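Long-range contacts in ribonucleoside-diphosphate reductase (Pseudomonas aeruginosa, PDB 5IM3), which probably supplies DNA precursors by reducing ribonucleoside diphosphates to 2'-deoxyribonucleoside diphosphates, under allosteric control by nucleotides such as dATP: residues Ser700-Asp705 with Arg754-Lys759; Gly708-Phe713 with Lys759-Ser764; Pro787-Leu792 with Thr850-Glu855; Arg857-Ala862 with Leu876-Ala881. All coordinates share one frame; numbering follows the deposited sequence.

In the fold
Read from the N terminus, the four contacts form two pairs within the barrel domain. Helix 679-707 carries the first half of contact 1 near its end, and contact 2 opens in the loop that follows. The chain then returns through helix 751-757, closing contact 1 and, directly afterwards, contact 2. Contacts 1 and 2 therefore cross rather than nest, share Lys759, and have centres about 8 Å apart. Further on, contact 3 joins the loop before strand 792-795 to the loop before helix 856-866. Contact 4 follows in series, setting that helix against strand 878-881. Contacts 3 and 4 touch, but their centres lie at least 35 Å from those of contacts 1 and 2.

Contact 1 (Ser700-Asp705 with Arg754-Lys759); sequences SCDLAD and RERVQK
Arg756 reaches from helix 751-757 to a pair of aspartates on helix 679-707, and the contact shows how one arginine can serve a helix both by charge and by surface. The charged part is a salt-bridge network. Arg756 presents the end of its guanidinium to Asp702, so that NH1 and NH2 both donate to the single atom OD1. Asp702 OD1 lies 2.9 Å from Arg756 NH2 and practically in the guanidinium plane, while the carboxylate plane is turned 30° from it. One helical turn on, Asp705 OD2 lies 3.2 Å from Arg756 NH1, again at the guanidinium edge. Two acidic groups thus share one cation, an environment expected to stabilise its charge.

The packing part covers more of Cys701 than the salt bridges cover of either aspartate. Cys701 CB sits over the middle of one guanidinium face, 3.5 Å from Arg756 NH1. Cys701 SG, set anti to the carbonyl carbon (chi1 -63°), lies instead by the root of the arginine, 4.0 Å from Arg756 CG, and close to Val757 CA at 4.1 Å.

Asp702 OD2 also has a long, weak ion pair with Lys628 of helix 620-640. That helix packs against Leu703, while Trp718, from a loop, touches Val757. The contact accordingly fastens the last turns of helix 679-707 to helix 751-757, with helix 620-640 alongside.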
# COMPACT_ATOMS: atom_id res chain seq x y z
N SER A 700 -6.02 51.72 29.66
CA SER A 700 -5.71 52.57 28.52
C SER A 700 -6.40 53.92 28.64
O SER A 700 -5.85 54.94 28.21
CB SER A 700 -6.11 51.87 27.22
OG SER A 700 -5.35 52.35 26.13
N CYS A 701 -7.60 53.96 29.24
CA CYS A 701 -8.27 55.23 29.48
C CYS A 701 -7.49 56.08 30.48
O CYS A 701 -7.46 57.32 30.36
CB CYS A 701 -9.69 55.00 29.99
SG CYS A 701 -10.80 54.14 28.84
N ASP A 702 -6.87 55.45 31.48
CA ASP A 702 -6.12 56.20 32.47
C ASP A 702 -4.88 56.84 31.86
O ASP A 702 -4.53 57.98 32.18
CB ASP A 702 -5.72 55.29 33.64
CG ASP A 702 -6.93 54.71 34.35
OD1 ASP A 702 -8.05 55.22 34.15
OD2 ASP A 702 -6.75 53.74 35.12
N LEU A 703 -4.19 56.12 30.97
CA LEU A 703 -3.04 56.70 30.27
C LEU A 703 -3.47 57.84 29.35
O LEU A 703 -2.74 58.83 29.21
CB LEU A 703 -2.30 55.62 29.49
CG LEU A 703 -1.74 54.47 30.32
CD1 LEU A 703 -1.10 53.42 29.42
CD2 LEU A 703 -0.73 54.96 31.36
N ALA A 704 -4.65 57.72 28.73
CA ALA A 704 -5.14 58.80 27.89
C ALA A 704 -5.38 60.07 28.70
O ALA A 704 -5.14 61.18 28.21
CB ALA A 704 -6.43 58.37 27.19
N ASP A 705 -5.85 59.92 29.94
CA ASP A 705 -6.05 61.09 30.79
C ASP A 705 -4.73 61.74 31.16
O ASP A 705 -4.67 62.97 31.33
CB ASP A 705 -6.81 60.69 32.06
CG ASP A 705 -8.19 60.15 31.77
OD1 ASP A 705 -8.81 60.58 30.77
OD2 ASP A 705 -8.67 59.29 32.54
N ARG A 754 -17.99 51.68 28.33
CA ARG A 754 -18.25 52.05 26.95
C ARG A 754 -18.43 53.55 26.78
O ARG A 754 -18.28 54.07 25.67
CB ARG A 754 -19.50 51.32 26.43
CG ARG A 754 -19.84 51.59 24.97
CD ARG A 754 -21.05 50.80 24.51
NE ARG A 754 -20.76 49.37 24.38
CZ ARG A 754 -21.03 48.46 25.31
NH1 ARG A 754 -21.60 48.80 26.46
NH2 ARG A 754 -20.72 47.19 25.10
N GLU A 755 -18.74 54.27 27.87
CA GLU A 755 -18.87 55.72 27.79
C GLU A 755 -17.52 56.40 27.91
O GLU A 755 -17.19 57.29 27.12
CB GLU A 755 -19.82 56.21 28.89
CG GLU A 755 -20.22 57.68 28.76
CD GLU A 755 -21.02 58.17 29.95
OE1 GLU A 755 -20.80 57.65 31.07
OE2 GLU A 755 -21.86 59.07 29.77
N ARG A 756 -16.71 55.99 28.89
CA ARG A 756 -15.41 56.64 29.10
C ARG A 756 -14.47 56.41 27.93
O ARG A 756 -13.61 57.25 27.65
CB ARG A 756 -14.77 56.16 30.40
CG ARG A 756 -13.35 56.71 30.61
CD ARG A 756 -13.04 56.94 32.08
NE ARG A 756 -12.48 55.77 32.74
CZ ARG A 756 -11.22 55.66 33.18
NH1 ARG A 756 -10.36 56.65 33.05
NH2 ARG A 756 -10.84 54.54 33.77
N VAL A 757 -14.60 55.27 27.25
CA VAL A 757 -13.71 54.98 26.14
C VAL A 757 -13.91 55.99 25.01
O VAL A 757 -12.95 56.41 24.36
CB VAL A 757 -13.91 53.53 25.64
CG1 VAL A 757 -15.34 53.33 25.16
CG2 VAL A 757 -12.93 53.20 24.54
N GLN A 758 -15.16 56.40 24.78
CA GLN A 758 -15.43 57.34 23.70
C GLN A 758 -14.76 58.68 23.93
O GLN A 758 -14.61 59.46 22.98
CB GLN A 758 -16.94 57.53 23.53
CG GLN A 758 -17.67 56.25 23.17
CD GLN A 758 -19.17 56.43 23.07
OE1 GLN A 758 -19.65 57.41 22.51
NE2 GLN A 758 -19.92 55.49 23.63
N LYS A 759 -14.33 58.97 25.16
CA LYS A 759 -13.62 60.20 25.46
C LYS A 759 -12.13 60.11 25.16
O LYS A 759 -11.46 61.14 25.11
CB LYS A 759 -13.83 60.57 26.93
CG LYS A 759 -15.26 61.02 27.23
CD LYS A 759 -15.70 60.64 28.64
CE LYS A 759 -14.88 61.33 29.71
NZ LYS A 759 -15.29 60.89 31.08

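Contact 2 (Gly708-Phe713 with Lys759-Ser764); sequences GAYQTF and KGIRNS
Tyr710, which meets Ser764, has its CG between the backbone N and the carbonyl carbon (chi1 61°), whereas Phe713, which meets Gly760, has its CG anti to the N (chi1 165°). The tyrosine ring takes Ser764 N over one face, near the rim, with Ser764 CB 4.0 Å from the Tyr710 ring centroid in a CH-pi contact. Phe713 CA, from its own segment, covers the opposite face. Phe713 in turn offers a face to Gly760 CA, which lies 3.6 Å from the Phe713 ring centroid. Ile761 bridges the two aromatics: its CG1 is 4.1 Å from both Tyr710 CE1 and Phe713 CD1.

In the barrel domain this joins the exits of two helices, Gly708 following helix 679-707 and Gly760 following helix 751-757. Each glycine has positive phi, at backbone angles where a CB would collide with the preceding carbonyl. The two segments that emerge pass closely, as Ala709 CA is 4.4 Å from Arg762 CA. Ile761 O receives a weak hydrogen bond from Tyr710 N at 3.5 Å and a CA-H contact from Ala709.

Arg762 NH1 supplies the stronger link, donating to Gly708 O at 3.0 Å with an N-H...O angle of 157°. Its NE is salt-bridged to Asp635, which also accepts a hydrogen bond from Asn763 ND2, while Asn763 OD1 is hydrogen-bonded to Ser700 OG. Tyr710 OH bonds to Gln575 and Ser764 OG to His655 O.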
# COMPACT_ATOMS: atom_id res chain seq x y z
N GLY A 708 -2.67 61.76 27.02
CA GLY A 708 -3.42 62.07 25.81
C GLY A 708 -3.66 60.84 24.96
O GLY A 708 -2.86 59.90 24.93
N ALA A 709 -4.79 60.84 24.27
CA ALA A 709 -5.11 59.74 23.37
C ALA A 709 -4.15 59.73 22.19
O ALA A 709 -3.53 60.74 21.85
CB ALA A 709 -6.56 59.86 22.88
N TYR A 710 -4.02 58.56 21.56
CA TYR A 710 -3.15 58.45 20.40
C TYR A 710 -3.70 59.29 19.24
O TYR A 710 -4.89 59.60 19.19
CB TYR A 710 -2.96 56.99 19.98
CG TYR A 710 -4.21 56.24 19.58
CD1 TYR A 710 -5.06 55.69 20.53
CD2 TYR A 710 -4.52 56.03 18.23
CE1 TYR A 710 -6.19 54.98 20.16
CE2 TYR A 710 -5.65 55.33 17.86
CZ TYR A 710 -6.48 54.81 18.83
OH TYR A 710 -7.61 54.11 18.46
N GLN A 711 -2.81 59.65 18.32
CA GLN A 711 -3.15 60.61 17.27
C GLN A 711 -4.46 60.25 16.58
O GLN A 711 -5.35 61.10 16.43
CB GLN A 711 -2.02 60.68 16.23
CG GLN A 711 -0.76 61.39 16.68
CD GLN A 711 0.22 61.59 15.53
OE1 GLN A 711 -0.18 61.91 14.41
NE2 GLN A 711 1.50 61.39 15.80
N THR A 712 -4.59 59.01 16.15
CA THR A 712 -5.69 58.61 15.29
C THR A 712 -6.87 58.04 16.07
O THR A 712 -7.68 57.30 15.50
CB THR A 712 -5.21 57.58 14.26
OG1 THR A 712 -4.73 56.42 14.93
CG2 THR A 712 -4.09 58.17 13.41
N PHE A 713 -6.99 58.38 17.36
CA PHE A 713 -8.12 57.88 18.15
C PHE A 713 -9.44 58.29 17.53
O PHE A 713 -10.39 57.50 17.50
CB PHE A 713 -8.03 58.40 19.59
CG PHE A 713 -9.32 58.23 20.35
CD1 PHE A 713 -9.65 57.02 20.93
CD2 PHE A 713 -10.21 59.29 20.47
CE1 PHE A 713 -10.84 56.86 21.62
CE2 PHE A 713 -11.40 59.13 21.16
CZ PHE A 713 -11.72 57.91 21.73
N LYS A 759 -14.33 58.97 25.16
CA LYS A 759 -13.62 60.20 25.46
C LYS A 759 -12.13 60.11 25.16
O LYS A 759 -11.46 61.14 25.11
CB LYS A 759 -13.83 60.57 26.93
CG LYS A 759 -15.26 61.02 27.23
CD LYS A 759 -15.70 60.64 28.64
CE LYS A 759 -14.88 61.33 29.71
NZ LYS A 759 -15.29 60.89 31.08
N GLY A 760 -11.59 58.90 24.96
CA GLY A 760 -10.19 58.75 24.60
C GLY A 760 -9.51 57.60 25.29
O GLY A 760 -9.70 57.37 26.49
N ILE A 761 -8.70 56.84 24.54
CA ILE A 761 -7.79 55.87 25.12
C ILE A 761 -6.42 56.06 24.51
O ILE A 761 -6.25 56.72 23.47
CB ILE A 761 -8.26 54.40 24.95
CG1 ILE A 761 -8.38 54.02 23.48
CG2 ILE A 761 -9.58 54.19 25.66
CD1 ILE A 761 -8.69 52.55 23.29
N ARG A 762 -5.42 55.48 25.16
CA ARG A 762 -4.02 55.71 24.83
C ARG A 762 -3.50 54.79 23.74
O ARG A 762 -2.48 55.10 23.13
CB ARG A 762 -3.17 55.55 26.10
CG ARG A 762 -1.67 55.73 25.92
CD ARG A 762 -1.30 57.12 25.45
NE ARG A 762 0.15 57.30 25.44
CZ ARG A 762 0.76 58.39 24.99
NH1 ARG A 762 0.06 59.41 24.51
NH2 ARG A 762 2.09 58.46 25.02
N ASN A 763 -4.19 53.68 23.47
CA ASN A 763 -3.65 52.63 22.61
C ASN A 763 -4.72 52.13 21.65
O ASN A 763 -5.85 51.84 22.07
CB ASN A 763 -3.10 51.48 23.45
CG ASN A 763 -2.17 51.95 24.55
OD1 ASN A 763 -2.57 52.09 25.71
ND2 ASN A 763 -0.92 52.20 24.18
N SER A 764 -4.36 52.00 20.37
CA SER A 764 -5.32 51.54 19.36
C SER A 764 -5.67 50.07 19.56
O SER A 764 -6.81 49.67 19.29
CB SER A 764 -4.75 51.76 17.96
OG SER A 764 -3.53 51.05 17.79

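Contact 3 (Pro787-Leu792 with Thr850-Glu855); sequences PTYQNL and TAFEVE
Tyr789 and Phe852 lie side by side and point the same way, and the tyrosine is worth following outward as an example of a ring that joins two loops. Its CB points away from segment 850-855; CG is anti to the backbone N (chi1 -170°), and the end of the side chain comes nearer to that segment. CD1 passes Ala851, 4.4 Å from Ala851 CB. Next, Tyr789 CE1 comes to 3.8 Å from Phe852 CE2. At the tip, Tyr789 OH meets the same Phe852 CE2 and lies in the plane of the phenylalanine ring, at its edge.

The backbones are joined by Ala851 N, which donates to Thr788 O at 2.8 Å. Thr850 CA approaches the same Thr788 O, at 3.6 Å, in a CA-H...O contact. Ala851 CB also packs against Pro787 CG, at 3.9 Å. Thr850 OG1 has a weak link, 3.5 Å long, to a water that accepts a hydrogen bond from Asn791 N. The Asn791 side chain runs by Thr850 in the opposite direction, its ND2 donating to Tyr848 O and Gly832 O.

Glu853 N bonds to Thr850 O, and the angles of Ala851 and Phe852 between them are those of a type I beta turn. This turn, whose Ala851 N-H donates to a carbonyl of a loop distant in sequence, connects the approach to helix 856-866 with the approach to strand 792-795.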
# COMPACT_ATOMS: atom_id res chain seq x y z
N PRO A 787 -2.65 23.59 26.34
CA PRO A 787 -2.75 22.44 27.24
C PRO A 787 -1.39 21.79 27.39
O PRO A 787 -0.55 21.85 26.49
CB PRO A 787 -3.75 21.52 26.55
CG PRO A 787 -3.62 21.86 25.10
CD PRO A 787 -3.34 23.34 25.06
N THR A 788 -1.16 21.17 28.55
CA THR A 788 0.09 20.47 28.78
C THR A 788 0.37 19.50 27.64
O THR A 788 -0.46 18.64 27.33
CB THR A 788 0.03 19.73 30.12
OG1 THR A 788 -0.25 20.66 31.17
CG2 THR A 788 1.35 19.02 30.41
N TYR A 789 1.54 19.64 27.02
CA TYR A 789 1.89 18.74 25.93
C TYR A 789 2.19 17.33 26.45
O TYR A 789 1.83 16.34 25.81
CB TYR A 789 3.09 19.29 25.15
CG TYR A 789 3.37 18.54 23.87
CD1 TYR A 789 2.57 18.71 22.75
CD2 TYR A 789 4.43 17.65 23.78
CE1 TYR A 789 2.81 18.02 21.58
CE2 TYR A 789 4.69 16.96 22.61
CZ TYR A 789 3.88 17.15 21.52
OH TYR A 789 4.12 16.46 20.35
N GLN A 790 2.84 17.23 27.61
CA GLN A 790 3.04 15.95 28.26
C GLN A 790 3.39 16.18 29.72
O GLN A 790 4.20 17.06 30.04
CB GLN A 790 4.13 15.12 27.57
CG GLN A 790 5.42 15.88 27.33
CD GLN A 790 6.42 15.07 26.53
OE1 GLN A 790 6.23 13.88 26.29
NE2 GLN A 790 7.50 15.72 26.10
N ASN A 791 2.78 15.39 30.61
CA ASN A 791 3.00 15.52 32.04
C ASN A 791 4.39 15.07 32.47
O ASN A 791 4.72 15.20 33.66
CB ASN A 791 1.95 14.72 32.80
CG ASN A 791 0.54 15.21 32.54
OD1 ASN A 791 0.26 16.41 32.58
ND2 ASN A 791 -0.37 14.28 32.25
N LEU A 792 5.21 14.56 31.56
CA LEU A 792 6.54 14.07 31.89
C LEU A 792 7.45 14.29 30.69
O LEU A 792 7.06 14.04 29.55
CB LEU A 792 6.49 12.59 32.27
CG LEU A 792 7.77 11.87 32.67
CD1 LEU A 792 7.44 10.72 33.62
CD2 LEU A 792 8.52 11.33 31.45
N THR A 850 -3.63 15.14 28.47
CA THR A 850 -2.58 15.81 27.73
C THR A 850 -3.15 16.44 26.45
O THR A 850 -4.32 16.26 26.11
CB THR A 850 -1.44 14.80 27.50
OG1 THR A 850 -0.44 15.00 28.51
CG2 THR A 850 -0.82 14.89 26.12
N ALA A 851 -2.32 17.22 25.76
CA ALA A 851 -2.79 17.96 24.58
C ALA A 851 -3.42 17.05 23.53
O ALA A 851 -4.42 17.41 22.91
CB ALA A 851 -1.62 18.73 23.98
N PHE A 852 -2.83 15.87 23.30
CA PHE A 852 -3.35 14.98 22.26
C PHE A 852 -4.50 14.10 22.73
O PHE A 852 -5.08 13.39 21.90
CB PHE A 852 -2.23 14.10 21.71
CG PHE A 852 -1.49 14.72 20.56
CD1 PHE A 852 -2.14 14.94 19.36
CD2 PHE A 852 -0.17 15.08 20.68
CE1 PHE A 852 -1.48 15.51 18.30
CE2 PHE A 852 0.50 15.66 19.62
CZ PHE A 852 -0.15 15.87 18.43
N GLU A 853 -4.85 14.13 24.01
CA GLU A 853 -6.02 13.41 24.50
C GLU A 853 -7.07 14.37 25.06
O GLU A 853 -7.93 13.96 25.84
CB GLU A 853 -5.62 12.35 25.54
CG GLU A 853 -4.46 12.72 26.44
CD GLU A 853 -3.71 11.53 27.00
OE1 GLU A 853 -3.63 10.49 26.30
OE2 GLU A 853 -3.20 11.62 28.13
N VAL A 854 -7.02 15.64 24.66
CA VAL A 854 -8.13 16.57 24.81
C VAL A 854 -8.72 16.81 23.43
O VAL A 854 -7.98 17.12 22.48
CB VAL A 854 -7.68 17.90 25.45
CG1 VAL A 854 -8.86 18.88 25.51
CG2 VAL A 854 -7.12 17.68 26.84
N GLU A 855 -10.03 16.66 23.31
CA GLU A 855 -10.67 16.85 22.02
C GLU A 855 -10.49 18.29 21.55
O GLU A 855 -10.56 19.23 22.34
CB GLU A 855 -12.16 16.50 22.10
CG GLU A 855 -12.42 15.05 22.44
CD GLU A 855 -13.89 14.71 22.37
OE1 GLU A 855 -14.51 14.96 21.31
OE2 GLU A 855 -14.44 14.19 23.37
O HOH W 1 2.24 12.83 29.15

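Contact 4 (Arg857-Ala862 with Leu876-Ala881); sequences RWIVEA and LNLYIA
Ile859 brings its CG2 methyl into a corner formed by two leucine methyls and a backbone oxygen of the opposing segment. Leu876 CD1 lies 3.8 Å from Ile859 CG2, and Leu878 CD2 lies 4.2 Å from the same Ile859 CG2. The backbone between the leucines completes the corner, where Asn877 O comes within 4.1 Å of Ile859 CG2.

The fit also works in reverse. Leu878 CG is anti to its carbonyl carbon (chi1 -69°), and although the side chain starts across the contact, its CD2 ends in the notch between successive helix residues. There Val860 CG2 supplies the second wall, 3.9 Å from Leu878 CD2. The methyls of Ile859 and Val860 thus meet those of Leu876 and Leu878, and no hydrogen bond crosses between the segments.

Leu900 extends the apolar layer by touching both Val860 and Leu876, while Tyr892 of helix 885-897 packs on Leu878. Strand 878-881 pairs in parallel with strand 906-909, the chain between them passing through helix 885-897. Helix 856-866 therefore packs on the beta-alpha-beta unit formed by strand 878-881, helix 885-897 and strand 906-909, near the end of the modelled chain.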
# COMPACT_ATOMS: atom_id res chain seq x y z
N ARG A 857 -12.26 20.30 19.95
CA ARG A 857 -13.38 21.22 20.08
C ARG A 857 -13.30 22.05 21.36
O ARG A 857 -13.78 23.19 21.38
CB ARG A 857 -14.70 20.45 20.02
CG ARG A 857 -14.79 19.26 20.97
CD ARG A 857 -16.13 18.56 20.82
NE ARG A 857 -16.17 17.28 21.53
CZ ARG A 857 -16.68 17.09 22.74
NH1 ARG A 857 -17.21 18.10 23.42
NH2 ARG A 857 -16.66 15.88 23.29
N TRP A 858 -12.73 21.49 22.43
CA TRP A 858 -12.59 22.27 23.66
C TRP A 858 -11.62 23.44 23.46
O TRP A 858 -11.87 24.55 23.94
CB TRP A 858 -12.11 21.38 24.80
CG TRP A 858 -13.05 20.27 25.14
CD1 TRP A 858 -12.87 18.94 24.90
CD2 TRP A 858 -14.32 20.38 25.79
NE1 TRP A 858 -13.94 18.22 25.36
CE2 TRP A 858 -14.85 19.08 25.91
CE3 TRP A 858 -15.07 21.46 26.28
CZ2 TRP A 858 -16.09 18.83 26.50
CZ3 TRP A 858 -16.30 21.21 26.87
CH2 TRP A 858 -16.80 19.90 26.97
N ILE A 859 -10.51 23.20 22.76
CA ILE A 859 -9.52 24.25 22.55
C ILE A 859 -10.07 25.34 21.65
O ILE A 859 -9.77 26.53 21.83
CB ILE A 859 -8.22 23.64 21.98
CG1 ILE A 859 -7.76 22.45 22.83
CG2 ILE A 859 -7.12 24.68 21.91
CD1 ILE A 859 -7.51 22.78 24.28
N VAL A 860 -10.86 24.96 20.65
CA VAL A 860 -11.44 25.94 19.73
C VAL A 860 -12.49 26.77 20.44
O VAL A 860 -12.49 28.01 20.36
CB VAL A 860 -12.01 25.24 18.49
CG1 VAL A 860 -12.78 26.22 17.62
CG2 VAL A 860 -10.90 24.58 17.69
N GLU A 861 -13.42 26.11 21.14
CA GLU A 861 -14.49 26.84 21.82
C GLU A 861 -13.94 27.77 22.89
O GLU A 861 -14.45 28.88 23.08
CB GLU A 861 -15.48 25.85 22.44
CG GLU A 861 -16.70 25.57 21.58
CD GLU A 861 -17.58 26.79 21.40
OE1 GLU A 861 -17.43 27.75 22.18
OE2 GLU A 861 -18.42 26.79 20.48
N ALA A 862 -12.90 27.33 23.60
CA ALA A 862 -12.26 28.20 24.58
C ALA A 862 -11.65 29.42 23.91
O ALA A 862 -11.84 30.56 24.36
CB ALA A 862 -11.19 27.42 25.35
N LEU A 876 -2.92 30.11 18.35
CA LEU A 876 -3.72 28.94 18.70
C LEU A 876 -3.17 27.71 17.99
O LEU A 876 -3.49 27.46 16.83
CB LEU A 876 -5.19 29.16 18.34
CG LEU A 876 -6.14 28.06 18.81
CD1 LEU A 876 -6.17 27.98 20.33
CD2 LEU A 876 -7.53 28.30 18.25
N ASN A 877 -2.35 26.93 18.70
CA ASN A 877 -1.95 25.63 18.20
C ASN A 877 -3.09 24.64 18.41
O ASN A 877 -3.80 24.68 19.42
CB ASN A 877 -0.70 25.14 18.92
CG ASN A 877 0.51 25.97 18.58
OD1 ASN A 877 0.70 26.39 17.44
ND2 ASN A 877 1.34 26.25 19.59
N LEU A 878 -3.28 23.75 17.43
CA LEU A 878 -4.31 22.73 17.50
C LEU A 878 -3.68 21.36 17.45
O LEU A 878 -2.74 21.12 16.67
CB LEU A 878 -5.33 22.90 16.37
CG LEU A 878 -6.24 24.13 16.47
CD1 LEU A 878 -7.18 24.17 15.28
CD2 LEU A 878 -7.03 24.14 17.77
N TYR A 879 -4.18 20.46 18.29
CA TYR A 879 -3.67 19.11 18.42
C TYR A 879 -4.77 18.14 18.00
O TYR A 879 -5.88 18.19 18.54
CB TYR A 879 -3.20 18.83 19.85
CG TYR A 879 -2.17 19.82 20.32
CD1 TYR A 879 -2.55 21.05 20.86
CD2 TYR A 879 -0.82 19.54 20.22
CE1 TYR A 879 -1.60 21.96 21.28
CE2 TYR A 879 0.13 20.45 20.64
CZ TYR A 879 -0.26 21.65 21.17
OH TYR A 879 0.69 22.55 21.59
N ILE A 880 -4.47 17.28 17.04
CA ILE A 880 -5.45 16.38 16.47
C ILE A 880 -4.82 15.00 16.38
O ILE A 880 -3.87 14.79 15.61
CB ILE A 880 -5.93 16.84 15.09
CG1 ILE A 880 -6.63 18.20 15.22
CG2 ILE A 880 -6.86 15.80 14.48
CD1 ILE A 880 -7.16 18.76 13.91
N ALA A 881 -5.34 14.06 17.16
CA ALA A 881 -5.03 12.65 16.98
C ALA A 881 -6.09 12.01 16.10
O ALA A 881 -7.23 12.48 16.03
CB ALA A 881 -4.95 11.94 18.33